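Local atomic coordinates of isoflavone reductase (Medicago sativa, PDB entry 2GAS), a protein that reduces achiral 2'-hydroxyisoflavones with NADPH to chiral isoflavanones, giving the penultimate intermediate in the synthesis of the alfalfa phytoalexin (-)-medicarpin. Residues 161-166 with 170-175; 229-232 with 237-240; 249-254 with 261-266; 191-196 with 295-300; 151-156 with 275-280. One frame throughout, in Å; residues are numbered along the deposited sequence.

Interaction 1: residues 161-166 with 170-175; sequences RNLAQL and DPPRDK
The guanidinium of R161 meets the carboxylate of D170 edge first. The two planes stand 44° apart. NE and NH2 both grip the same oxygen, OD1, side-on. NH2 of R161 lies 3.1 Å from OD1 of D170, on the syn lone pair. NE of R161 lies 3.2 Å from OD1 of D170 and comes from above the carboxylate plane. OD1 sits slightly off the guanidinium plane for both donors. Both bonds are clearly bent at hydrogen. The extended arginine chain, with CG anti to the backbone N (chi1 -176°), carries the charge out to the aspartate.

Next along the loop, the carbonyl O of R161 presses on the ring of P171, 2.9 Å from CD and also close to CG. The proline nitrogen has no hydrogen to offer, so this is a tight contact and no bond. L163 then lies across both prolines. Its CD1 touches CB of P171 at 3.9 Å, with the two side chains nearly at right angles. Its CD2 is 3.6 Å from CD of P172. The CG of Q165 reaches CG of P172 at 4.1 Å. W230 of helix 223-234 packs on L163 and P171, and F306 touches R161, D170 and P171.

The two segments are arms of one loop that doubles back between helix 156-160 and strand 175-179. L163 has positive phi and is the C-prime residue of a Schellman motif, the classic way to end a helix and turn the chain away from its axis.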
# COMPACT_ATOMS: atom_id res chain seq x y z
N ARG A 161 12.86 3.59 4.98
CA ARG A 161 13.70 2.99 6.01
C ARG A 161 15.16 2.81 5.59
O ARG A 161 16.06 2.97 6.41
CB ARG A 161 13.15 1.64 6.46
CG ARG A 161 13.97 1.06 7.58
CD ARG A 161 13.38 -0.21 8.14
NE ARG A 161 14.23 -0.73 9.20
CZ ARG A 161 13.91 -1.76 9.97
NH1 ARG A 161 12.75 -2.39 9.79
NH2 ARG A 161 14.75 -2.17 10.91
N ASN A 162 15.40 2.44 4.34
CA ASN A 162 16.78 2.28 3.92
C ASN A 162 17.16 3.27 2.83
O ASN A 162 18.11 3.06 2.09
CB ASN A 162 17.06 0.84 3.47
CG ASN A 162 16.24 0.42 2.27
OD1 ASN A 162 16.38 -0.70 1.78
ND2 ASN A 162 15.37 1.31 1.79
N LEU A 163 16.42 4.38 2.77
CA LEU A 163 16.66 5.41 1.77
C LEU A 163 16.80 4.83 0.37
O LEU A 163 17.66 5.25 -0.42
CB LEU A 163 17.92 6.21 2.14
CG LEU A 163 17.74 7.41 3.07
CD1 LEU A 163 16.92 7.03 4.28
CD2 LEU A 163 19.11 7.94 3.49
N ALA A 164 15.96 3.85 0.07
CA ALA A 164 15.95 3.18 -1.23
C ALA A 164 17.31 2.62 -1.64
O ALA A 164 17.65 2.63 -2.83
CB ALA A 164 15.44 4.15 -2.30
N GLN A 165 18.08 2.13 -0.68
CA GLN A 165 19.39 1.56 -0.96
C GLN A 165 19.34 0.04 -0.98
O GLN A 165 18.68 -0.58 -0.15
CB GLN A 165 20.40 1.99 0.11
CG GLN A 165 20.58 3.49 0.25
CD GLN A 165 21.12 4.12 -1.01
OE1 GLN A 165 20.40 4.83 -1.72
NE2 GLN A 165 22.39 3.88 -1.29
N LEU A 166 20.05 -0.57 -1.93
CA LEU A 166 20.09 -2.03 -2.05
C LEU A 166 20.87 -2.68 -0.91
O LEU A 166 21.86 -2.13 -0.42
CB LEU A 166 20.73 -2.43 -3.38
CG LEU A 166 20.00 -2.04 -4.67
CD1 LEU A 166 20.82 -2.47 -5.87
CD2 LEU A 166 18.63 -2.70 -4.70
N ASP A 170 18.50 -0.41 7.28
CA ASP A 170 18.41 0.88 7.97
C ASP A 170 19.04 1.98 7.13
O ASP A 170 19.74 1.71 6.15
CB ASP A 170 19.10 0.78 9.33
CG ASP A 170 18.24 0.09 10.37
OD1 ASP A 170 17.37 -0.72 9.99
OD2 ASP A 170 18.45 0.34 11.58
N PRO A 171 18.79 3.25 7.49
CA PRO A 171 19.35 4.36 6.72
C PRO A 171 20.87 4.36 6.74
O PRO A 171 21.49 4.18 7.78
CB PRO A 171 18.79 5.60 7.43
CG PRO A 171 17.50 5.10 8.02
CD PRO A 171 17.90 3.75 8.56
N PRO A 172 21.50 4.56 5.57
CA PRO A 172 22.96 4.57 5.49
C PRO A 172 23.47 5.80 6.22
O PRO A 172 22.85 6.86 6.15
CB PRO A 172 23.23 4.63 4.00
CG PRO A 172 22.09 5.49 3.51
CD PRO A 172 20.91 4.91 4.27
N ARG A 173 24.60 5.67 6.90
CA ARG A 173 25.15 6.80 7.63
C ARG A 173 26.46 7.31 7.05
O ARG A 173 27.02 8.29 7.55
CB ARG A 173 25.35 6.41 9.09
CG ARG A 173 24.09 5.88 9.75
CD ARG A 173 24.38 5.31 11.13
NE ARG A 173 24.36 6.33 12.17
CZ ARG A 173 23.27 6.72 12.82
NH1 ARG A 173 22.09 6.17 12.53
NH2 ARG A 173 23.35 7.65 13.76
N ASP A 174 26.95 6.68 5.99
CA ASP A 174 28.21 7.11 5.41
C ASP A 174 28.19 7.36 3.91
O ASP A 174 28.68 8.39 3.44
CB ASP A 174 29.30 6.09 5.74
CG ASP A 174 30.70 6.65 5.60
OD1 ASP A 174 30.93 7.78 6.09
OD2 ASP A 174 31.57 5.97 5.02
N LYS A 175 27.61 6.43 3.15
CA LYS A 175 27.58 6.56 1.69
C LYS A 175 26.23 6.18 1.11
O LYS A 175 25.58 5.26 1.60
CB LYS A 175 28.66 5.68 1.07
CG LYS A 175 30.02 5.86 1.71
CD LYS A 175 31.02 4.82 1.26
CE LYS A 175 32.35 5.01 1.99
NZ LYS A 175 33.35 3.97 1.63

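Interaction 2: residues 229-232 with 237-240; sequences LWEK and TLEK
The contact ties helix 223-234 to the start of strand 239-243 across the short turn that joins them. E231 on the helix reaches over to the backbone of L238 and to the side chain of K240. One carboxylate oxygen, OE1, does both jobs. The backbone N of L238 donates to OE1 of E231 at 2.8 Å and 160°, from the anti side and 27° out of the carboxylate plane. NZ of K240 comes in on the syn lone pair of the same oxygen, 2.6 Å from OE1 of E231, and completes a salt bridge.

The lysine chain bends at its last torsion (chi4 57°). This turns NZ back toward its own segment, where it also donates to the carbonyl O of L238 at 2.9 Å. Both bonds to E231 fix the turn between helix and strand; strand 239-243 goes on to pair in parallel with strand 175-179. Replacing E231 by an alanine would probably leave the N-H of L238 and the ammonium of K240 without their shared acceptor.

CG2 of T237 rests 3.5 Å from OE1 of E231. CD1 of L238 meets the indole of W230 at its edge, 4.0 Å from CD1 of the tryptophan. The indole NE1 of W230 is bonded elsewhere, to the carbonyl of P172. I227, one turn back on the helix, touches both L238 and K240.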
# COMPACT_ATOMS: atom_id res chain seq x y z
N LEU A 229 17.55 15.75 4.54
CA LEU A 229 16.80 15.67 5.79
C LEU A 229 17.52 14.73 6.77
O LEU A 229 17.70 15.06 7.95
CB LEU A 229 15.39 15.15 5.52
CG LEU A 229 14.50 14.90 6.74
CD1 LEU A 229 14.37 16.18 7.55
CD2 LEU A 229 13.12 14.40 6.30
N TRP A 230 17.93 13.57 6.28
CA TRP A 230 18.63 12.59 7.10
C TRP A 230 19.98 13.13 7.57
O TRP A 230 20.36 12.94 8.73
CB TRP A 230 18.82 11.29 6.30
CG TRP A 230 19.59 10.21 7.01
CD1 TRP A 230 20.74 9.62 6.58
CD2 TRP A 230 19.25 9.58 8.25
NE1 TRP A 230 21.14 8.65 7.47
CE2 TRP A 230 20.24 8.60 8.51
CE3 TRP A 230 18.20 9.74 9.17
CZ2 TRP A 230 20.22 7.79 9.65
CZ3 TRP A 230 18.18 8.93 10.31
CH2 TRP A 230 19.19 7.97 10.53
N GLU A 231 20.71 13.79 6.68
CA GLU A 231 22.00 14.36 7.04
C GLU A 231 21.87 15.33 8.19
O GLU A 231 22.72 15.37 9.09
CB GLU A 231 22.61 15.07 5.84
CG GLU A 231 23.24 14.12 4.85
CD GLU A 231 23.73 14.82 3.61
OE1 GLU A 231 24.60 14.26 2.93
OE2 GLU A 231 23.22 15.93 3.33
N LYS A 232 20.81 16.12 8.18
CA LYS A 232 20.58 17.09 9.25
C LYS A 232 20.36 16.35 10.56
O LYS A 232 20.81 16.79 11.62
CB LYS A 232 19.36 17.95 8.93
CG LYS A 232 19.02 18.95 10.02
CD LYS A 232 17.65 19.59 9.81
CE LYS A 232 16.56 18.52 9.78
NZ LYS A 232 15.18 19.10 9.78
N THR A 237 27.63 14.63 6.62
CA THR A 237 27.34 14.60 5.19
C THR A 237 27.65 13.25 4.60
O THR A 237 28.74 12.70 4.81
CB THR A 237 28.16 15.67 4.44
OG1 THR A 237 27.91 16.96 5.01
CG2 THR A 237 27.79 15.70 2.97
N LEU A 238 26.71 12.71 3.84
CA LEU A 238 26.90 11.41 3.21
C LEU A 238 27.65 11.54 1.89
O LEU A 238 27.49 12.53 1.17
CB LEU A 238 25.56 10.74 2.92
CG LEU A 238 24.60 10.42 4.07
CD1 LEU A 238 23.37 9.69 3.52
CD2 LEU A 238 25.30 9.57 5.11
N GLU A 239 28.46 10.54 1.58
CA GLU A 239 29.17 10.53 0.31
C GLU A 239 28.06 10.21 -0.69
O GLU A 239 27.21 9.36 -0.41
CB GLU A 239 30.24 9.45 0.30
CG GLU A 239 31.42 9.79 1.20
CD GLU A 239 32.48 8.71 1.20
OE1 GLU A 239 32.57 7.96 0.20
OE2 GLU A 239 33.25 8.63 2.18
N LYS A 240 28.06 10.88 -1.83
CA LYS A 240 27.01 10.65 -2.82
C LYS A 240 27.50 10.27 -4.20
O LYS A 240 28.47 10.82 -4.72
CB LYS A 240 26.14 11.91 -2.95
CG LYS A 240 25.54 12.41 -1.64
CD LYS A 240 24.85 13.74 -1.85
CE LYS A 240 24.35 14.31 -0.53
NZ LYS A 240 25.46 14.46 0.44

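Interaction 3: residues 249-254 with 261-266; sequences LKDIQE and YLLALY
Helices 245-254 and 259-271 run antiparallel, with a short connection between them. Over these segments their axes come within 9.0 Å, and the N-to-C directions differ by 154°. This is a helical hairpin, and its facing residues are I252 and L263. CA of I252 and CA of L263 are 6.2 Å apart.

I252 reaches across to the second helix with its longer branch. CG1 lies anti to the carbonyl carbon (chi1 -69°), and the extended chi2 sends CD1 onward. CG1 of I252 touches CB of L263 at 3.6 Å. CD1 of I252 passes over the backbone of A264, 3.6 Å from CA, with CB of A264 slightly farther off at 4.1 Å. The small alanine lets the methyl come close to the helix backbone. With I252 cut back to an alanine, a gap is likely to open against CB of L263 and the backbone of A264.

The interface between the two segments is apolar apart from D251. A264 and Y261 also touch V126 of helix 126-143, and L262 and Y266 touch L166.

D251 and L263 cross nearly at right angles. The chi1 of L263 (-97°) lies well away from a staggered value. CD1 of L263 ends up 3.0 Å from OD1 of D251, a very short distance that is doubtful in detail.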
# COMPACT_ATOMS: atom_id res chain seq x y z
N LEU A 249 19.07 1.04 -16.00
CA LEU A 249 18.34 0.09 -16.84
C LEU A 249 19.19 -1.12 -17.20
O LEU A 249 18.70 -2.25 -17.22
CB LEU A 249 17.86 0.79 -18.12
CG LEU A 249 16.84 1.92 -17.91
CD1 LEU A 249 16.55 2.60 -19.24
CD2 LEU A 249 15.56 1.35 -17.32
N LYS A 250 20.48 -0.90 -17.46
CA LYS A 250 21.38 -1.99 -17.79
C LYS A 250 21.54 -2.90 -16.57
O LYS A 250 21.57 -4.12 -16.69
CB LYS A 250 22.74 -1.44 -18.24
CG LYS A 250 23.72 -2.50 -18.72
CD LYS A 250 24.58 -3.03 -17.59
CE LYS A 250 25.70 -2.06 -17.25
NZ LYS A 250 26.60 -1.81 -18.42
N ASP A 251 21.62 -2.28 -15.39
CA ASP A 251 21.77 -3.01 -14.14
C ASP A 251 20.57 -3.94 -13.92
O ASP A 251 20.72 -5.07 -13.46
CB ASP A 251 21.87 -2.01 -12.98
CG ASP A 251 22.27 -2.67 -11.68
OD1 ASP A 251 21.77 -3.78 -11.39
OD2 ASP A 251 23.07 -2.07 -10.93
N ILE A 252 19.38 -3.44 -14.24
CA ILE A 252 18.16 -4.22 -14.08
C ILE A 252 18.17 -5.46 -14.98
O ILE A 252 17.86 -6.57 -14.52
CB ILE A 252 16.92 -3.34 -14.40
CG1 ILE A 252 16.75 -2.28 -13.31
CG2 ILE A 252 15.67 -4.21 -14.50
CD1 ILE A 252 15.71 -1.23 -13.62
N GLN A 253 18.53 -5.27 -16.24
CA GLN A 253 18.57 -6.37 -17.20
C GLN A 253 19.57 -7.46 -16.84
O GLN A 253 19.34 -8.63 -17.11
CB GLN A 253 18.91 -5.83 -18.60
CG GLN A 253 17.96 -4.75 -19.11
CD GLN A 253 18.38 -4.21 -20.46
OE1 GLN A 253 19.52 -3.77 -20.64
NE2 GLN A 253 17.46 -4.24 -21.42
N GLU A 254 20.68 -7.07 -16.22
CA GLU A 254 21.73 -8.01 -15.86
C GLU A 254 21.65 -8.59 -14.45
O GLU A 254 22.42 -9.48 -14.09
CB GLU A 254 23.10 -7.35 -16.04
CG GLU A 254 23.37 -6.87 -17.46
CD GLU A 254 24.69 -6.15 -17.58
OE1 GLU A 254 25.05 -5.75 -18.72
OE2 GLU A 254 25.38 -5.97 -16.56
N TYR A 261 13.89 -6.83 -9.83
CA TYR A 261 12.56 -6.36 -9.50
C TYR A 261 12.65 -5.13 -8.60
O TYR A 261 11.95 -4.14 -8.80
CB TYR A 261 11.79 -7.46 -8.77
CG TYR A 261 10.36 -7.09 -8.44
CD1 TYR A 261 9.35 -7.25 -9.38
CD2 TYR A 261 10.03 -6.58 -7.18
CE1 TYR A 261 8.03 -6.90 -9.08
CE2 TYR A 261 8.72 -6.23 -6.87
CZ TYR A 261 7.72 -6.39 -7.82
OH TYR A 261 6.42 -6.05 -7.52
N LEU A 262 13.52 -5.22 -7.60
CA LEU A 262 13.73 -4.14 -6.64
C LEU A 262 14.22 -2.87 -7.34
O LEU A 262 13.68 -1.79 -7.13
CB LEU A 262 14.75 -4.59 -5.59
CG LEU A 262 14.62 -4.06 -4.17
CD1 LEU A 262 13.28 -4.50 -3.58
CD2 LEU A 262 15.77 -4.61 -3.32
N LEU A 263 15.23 -3.02 -8.19
CA LEU A 263 15.77 -1.87 -8.92
C LEU A 263 14.73 -1.26 -9.86
O LEU A 263 14.69 -0.05 -10.03
CB LEU A 263 17.00 -2.27 -9.74
CG LEU A 263 18.38 -2.01 -9.13
CD1 LEU A 263 19.43 -2.23 -10.22
CD2 LEU A 263 18.47 -0.58 -8.60
N ALA A 264 13.91 -2.11 -10.48
CA ALA A 264 12.89 -1.61 -11.38
C ALA A 264 11.86 -0.80 -10.58
O ALA A 264 11.34 0.20 -11.05
CB ALA A 264 12.21 -2.77 -12.11
N LEU A 265 11.57 -1.26 -9.37
CA LEU A 265 10.62 -0.56 -8.51
C LEU A 265 11.18 0.83 -8.18
O LEU A 265 10.48 1.83 -8.30
CB LEU A 265 10.39 -1.36 -7.22
CG LEU A 265 9.37 -0.81 -6.23
CD1 LEU A 265 8.01 -0.66 -6.89
CD2 LEU A 265 9.27 -1.76 -5.04
N TYR A 266 12.45 0.89 -7.79
CA TYR A 266 13.11 2.15 -7.47
C TYR A 266 13.21 3.05 -8.70
O TYR A 266 13.06 4.26 -8.60
CB TYR A 266 14.53 1.90 -6.93
CG TYR A 266 14.59 1.17 -5.62
CD1 TYR A 266 15.73 0.43 -5.28
CD2 TYR A 266 13.55 1.22 -4.70
CE1 TYR A 266 15.82 -0.25 -4.07
CE2 TYR A 266 13.63 0.54 -3.47
CZ TYR A 266 14.77 -0.19 -3.18
OH TYR A 266 14.87 -0.88 -1.99

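Interaction 4: residues 191-196 with 295-300; sequences EADVGT and TYTTAD
T295 meets D193 of helix 191-202 through a water. Water 2 donates to the carbonyl O of T295 at 3.2 Å and to OD2 of D193 at 2.7 Å. It also accepts from OG1 of T297, so one water ties T295 and T297 to the same carboxylate.

Y296 comes next. Its CA and CB brush OD1 of D193, each at 3.3 Å. Its CG sits between the backbone N and the carbonyl carbon (chi1 61°), which turns the ring away from the aspartate. The phenol OH goes to the backbone N of K218 instead.

T297 makes the direct bond. Its N-H points to OD1 of D193 at 2.7 Å and 164°, on the syn lone pair. Water 1 donates both to OD1 of D193 and to the carbonyl O of T297. OD1 thus accepts two hydrogen bonds, and with water 2 on OD2 both carboxylate oxygens are held. These bonds are likely to favour the charged form of the buried aspartate.

T298 faces away from helix 191-202. Its OG1 caps the N of E301.

The arrangement is a helix-borne aspartate holding an extended segment by its backbone and two waters, just ahead of a threonine N-cap that starts the last helix of the chain.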
# COMPACT_ATOMS: atom_id res chain seq x y z
N GLU A 191 2.86 2.95 7.41
CA GLU A 191 1.84 1.91 7.27
C GLU A 191 0.63 2.26 8.15
O GLU A 191 -0.51 2.09 7.73
CB GLU A 191 2.39 0.54 7.68
CG GLU A 191 3.50 -0.01 6.78
CD GLU A 191 4.81 0.74 6.94
OE1 GLU A 191 5.16 1.10 8.08
OE2 GLU A 191 5.49 0.97 5.92
N ALA A 192 0.89 2.75 9.35
CA ALA A 192 -0.19 3.12 10.25
C ALA A 192 -1.10 4.16 9.60
O ALA A 192 -2.33 4.04 9.65
CB ALA A 192 0.38 3.66 11.57
N ASP A 193 -0.50 5.18 9.00
CA ASP A 193 -1.26 6.23 8.35
C ASP A 193 -2.03 5.73 7.14
O ASP A 193 -3.11 6.22 6.84
CB ASP A 193 -0.35 7.40 7.97
CG ASP A 193 0.06 8.24 9.17
OD1 ASP A 193 0.95 9.10 9.01
OD2 ASP A 193 -0.51 8.05 10.27
N VAL A 194 -1.47 4.75 6.42
CA VAL A 194 -2.19 4.20 5.29
C VAL A 194 -3.46 3.56 5.83
O VAL A 194 -4.52 3.63 5.21
CB VAL A 194 -1.34 3.17 4.52
CG1 VAL A 194 -2.20 2.42 3.51
CG2 VAL A 194 -0.21 3.90 3.80
N GLY A 195 -3.37 2.95 7.01
CA GLY A 195 -4.56 2.35 7.59
C GLY A 195 -5.60 3.43 7.84
O GLY A 195 -6.77 3.30 7.49
N THR A 196 -5.17 4.52 8.44
CA THR A 196 -6.08 5.62 8.74
C THR A 196 -6.76 6.19 7.50
O THR A 196 -7.97 6.36 7.48
CB THR A 196 -5.34 6.72 9.50
OG1 THR A 196 -4.80 6.16 10.70
CG2 THR A 196 -6.29 7.86 9.85
N THR A 295 -3.76 13.94 10.95
CA THR A 295 -2.41 14.35 11.32
C THR A 295 -1.43 13.21 11.04
O THR A 295 -1.25 12.31 11.85
CB THR A 295 -2.31 14.73 12.81
OG1 THR A 295 -3.38 15.62 13.15
CG2 THR A 295 -0.98 15.42 13.09
N TYR A 296 -0.78 13.28 9.88
CA TYR A 296 0.14 12.23 9.48
C TYR A 296 1.55 12.35 10.05
O TYR A 296 2.01 13.45 10.39
CB TYR A 296 0.22 12.16 7.95
CG TYR A 296 0.72 13.43 7.29
CD1 TYR A 296 -0.16 14.46 6.93
CD2 TYR A 296 2.07 13.59 7.00
CE1 TYR A 296 0.31 15.61 6.30
CE2 TYR A 296 2.54 14.74 6.37
CZ TYR A 296 1.66 15.75 6.03
OH TYR A 296 2.13 16.87 5.40
N THR A 297 2.23 11.21 10.15
CA THR A 297 3.60 11.16 10.63
C THR A 297 4.49 11.64 9.48
O THR A 297 4.38 11.15 8.36
CB THR A 297 4.00 9.72 11.01
OG1 THR A 297 3.25 9.30 12.16
CG2 THR A 297 5.49 9.64 11.33
N THR A 298 5.35 12.61 9.75
CA THR A 298 6.21 13.13 8.70
C THR A 298 7.42 12.23 8.44
O THR A 298 7.78 11.40 9.27
CB THR A 298 6.72 14.54 9.04
OG1 THR A 298 7.54 14.48 10.21
CG2 THR A 298 5.55 15.48 9.30
N ALA A 299 8.04 12.40 7.28
CA ALA A 299 9.22 11.61 6.96
C ALA A 299 10.28 11.95 8.00
O ALA A 299 11.05 11.09 8.43
CB ALA A 299 9.71 11.96 5.57
N ASP A 300 10.31 13.22 8.41
CA ASP A 300 11.27 13.68 9.41
C ASP A 300 11.06 12.93 10.72
O ASP A 300 12.02 12.44 11.32
CB ASP A 300 11.09 15.18 9.65
CG ASP A 300 12.09 15.74 10.65
OD1 ASP A 300 13.28 15.85 10.30
OD2 ASP A 300 11.68 16.05 11.78
O HOH W 1 2.92 9.18 7.15
O HOH W 2 0.29 9.57 12.31

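Interaction 5: residues 151-156 with 275-280; sequences CCHAFT and AVYEID
H153 meets A275 and Y277, and its neighbours set it in place. C151, two residues before it, ends strand 148-151 and pairs through its backbone with V212 and I214. H153 itself has positive phi (58°), an unusual backbone shape for a residue with a side chain. Its backbone bonds to G114, and its imidazole points at the loop 275-280.

The ring is touched in two ways. A275 lies over one face: its CA sits 3.9 Å from the ring centroid of H153, 29° off the normal, as a CH-pi contact. CB of A275 rests over the rim of the same face, 3.8 Å from ND1 of H153. At the ring edge and in its plane comes the phenol of Y277, with OH 2.8 Å from NE2 of H153. The rings meet rim to rim, with centroids 5.8 Å apart and planes at 44°, so neither stacks on the other.

A154 follows, and its strand 154-155 pairs with strand 185-189. A187 on that strand touches both H153 and A275.

The hydroxyl of Y277 is also hydrogen-bonded to ND1 of H213, while R215 makes a cation-pi contact with its ring. A phenol has one proton and cannot donate to both imidazoles. At least one of the two ring nitrogens should therefore carry a proton in this chain of polar groups.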
# COMPACT_ATOMS: atom_id res chain seq x y z
N CYS A 151 -4.18 4.38 -3.58
CA CYS A 151 -2.82 4.54 -4.09
C CYS A 151 -2.01 5.35 -3.08
O CYS A 151 -1.99 6.58 -3.12
CB CYS A 151 -2.87 5.25 -5.44
SG CYS A 151 -3.99 4.42 -6.62
N CYS A 152 -1.35 4.63 -2.17
CA CYS A 152 -0.57 5.27 -1.11
C CYS A 152 0.90 5.46 -1.43
O CYS A 152 1.66 5.96 -0.61
CB CYS A 152 -0.69 4.45 0.18
SG CYS A 152 -0.09 2.75 0.02
N HIS A 153 1.30 5.04 -2.63
CA HIS A 153 2.69 5.17 -3.04
C HIS A 153 3.72 4.50 -2.13
O HIS A 153 3.55 3.33 -1.79
CB HIS A 153 2.99 6.65 -3.29
CG HIS A 153 2.29 7.19 -4.50
ND1 HIS A 153 2.64 6.80 -5.78
CD2 HIS A 153 1.19 7.97 -4.63
CE1 HIS A 153 1.78 7.31 -6.64
NE2 HIS A 153 0.89 8.02 -5.97
N ALA A 154 4.75 5.22 -1.72
CA ALA A 154 5.83 4.60 -0.94
C ALA A 154 5.70 4.48 0.58
O ALA A 154 5.76 5.47 1.30
CB ALA A 154 7.15 5.29 -1.28
N PHE A 155 5.56 3.24 1.05
CA PHE A 155 5.47 2.98 2.49
C PHE A 155 6.82 3.32 3.11
O PHE A 155 7.86 2.94 2.57
CB PHE A 155 5.20 1.50 2.76
CG PHE A 155 3.78 1.08 2.52
CD1 PHE A 155 2.78 1.46 3.41
CD2 PHE A 155 3.45 0.30 1.43
CE1 PHE A 155 1.46 1.04 3.22
CE2 PHE A 155 2.14 -0.12 1.22
CZ PHE A 155 1.14 0.26 2.12
N THR A 156 6.80 4.00 4.25
CA THR A 156 8.05 4.35 4.92
C THR A 156 8.85 3.11 5.31
O THR A 156 10.07 3.08 5.14
CB THR A 156 7.78 5.18 6.19
OG1 THR A 156 6.77 4.53 6.98
CG2 THR A 156 7.33 6.58 5.83
N ALA A 275 4.99 9.06 -8.62
CA ALA A 275 4.13 9.74 -7.66
C ALA A 275 3.81 11.14 -8.16
O ALA A 275 3.05 11.88 -7.52
CB ALA A 275 4.80 9.83 -6.28
N VAL A 276 4.37 11.50 -9.31
CA VAL A 276 4.18 12.82 -9.89
C VAL A 276 3.15 12.81 -11.02
O VAL A 276 3.38 12.22 -12.07
CB VAL A 276 5.51 13.37 -10.45
CG1 VAL A 276 5.31 14.76 -11.02
CG2 VAL A 276 6.56 13.37 -9.36
N TYR A 277 2.02 13.47 -10.78
CA TYR A 277 0.95 13.57 -11.77
C TYR A 277 -0.20 14.42 -11.24
O TYR A 277 -0.40 14.53 -10.03
CB TYR A 277 0.41 12.17 -12.13
CG TYR A 277 -0.02 11.34 -10.94
CD1 TYR A 277 0.86 10.45 -10.33
CD2 TYR A 277 -1.31 11.45 -10.40
CE1 TYR A 277 0.49 9.69 -9.23
CE2 TYR A 277 -1.70 10.69 -9.29
CZ TYR A 277 -0.79 9.82 -8.71
OH TYR A 277 -1.14 9.06 -7.62
N GLU A 278 -0.95 15.03 -12.15
CA GLU A 278 -2.10 15.84 -11.76
C GLU A 278 -3.29 14.89 -11.83
O GLU A 278 -3.33 14.01 -12.68
CB GLU A 278 -2.29 17.01 -12.72
CG GLU A 278 -1.20 18.07 -12.60
CD GLU A 278 -1.38 19.22 -13.57
OE1 GLU A 278 -0.62 20.20 -13.48
OE2 GLU A 278 -2.29 19.14 -14.43
N ILE A 279 -4.25 15.06 -10.93
CA ILE A 279 -5.40 14.16 -10.95
C ILE A 279 -6.59 14.72 -11.71
O ILE A 279 -6.69 15.92 -11.97
CB ILE A 279 -5.85 13.76 -9.53
CG1 ILE A 279 -6.50 14.95 -8.81
CG2 ILE A 279 -4.66 13.21 -8.75
CD1 ILE A 279 -5.58 16.09 -8.54
N ASP A 280 -7.49 13.81 -12.06
CA ASP A 280 -8.71 14.12 -12.78
C ASP A 280 -9.83 14.03 -11.76
O ASP A 280 -10.09 12.96 -11.21
CB ASP A 280 -8.89 13.10 -13.90
CG ASP A 280 -10.19 13.28 -14.67
OD1 ASP A 280 -10.35 12.60 -15.70
OD2 ASP A 280 -11.04 14.09 -14.24

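Overall arrangement
Along the chain, interactions 1, 2 and 3 follow in series, and all lie within the loop closed by interaction 5. Interactions 4 and 5 alternate their segments and lie about 14 Å apart between centres. They meet where V194 and E191 touch F155. Interactions 1 and 2 are about 10 Å apart between centres. They touch through backbone bonding of D174 with E239, where strands 175-179 and 239-243 pair. Interaction 3 joins interaction 1 through L166 and Y266. Interaction 2 meets interaction 4 at L229 and D300. Together they knit the C-terminal half of this Rossmann-type reductase, and interactions 4 and 5 lie nearer the centre of the chain than the rest.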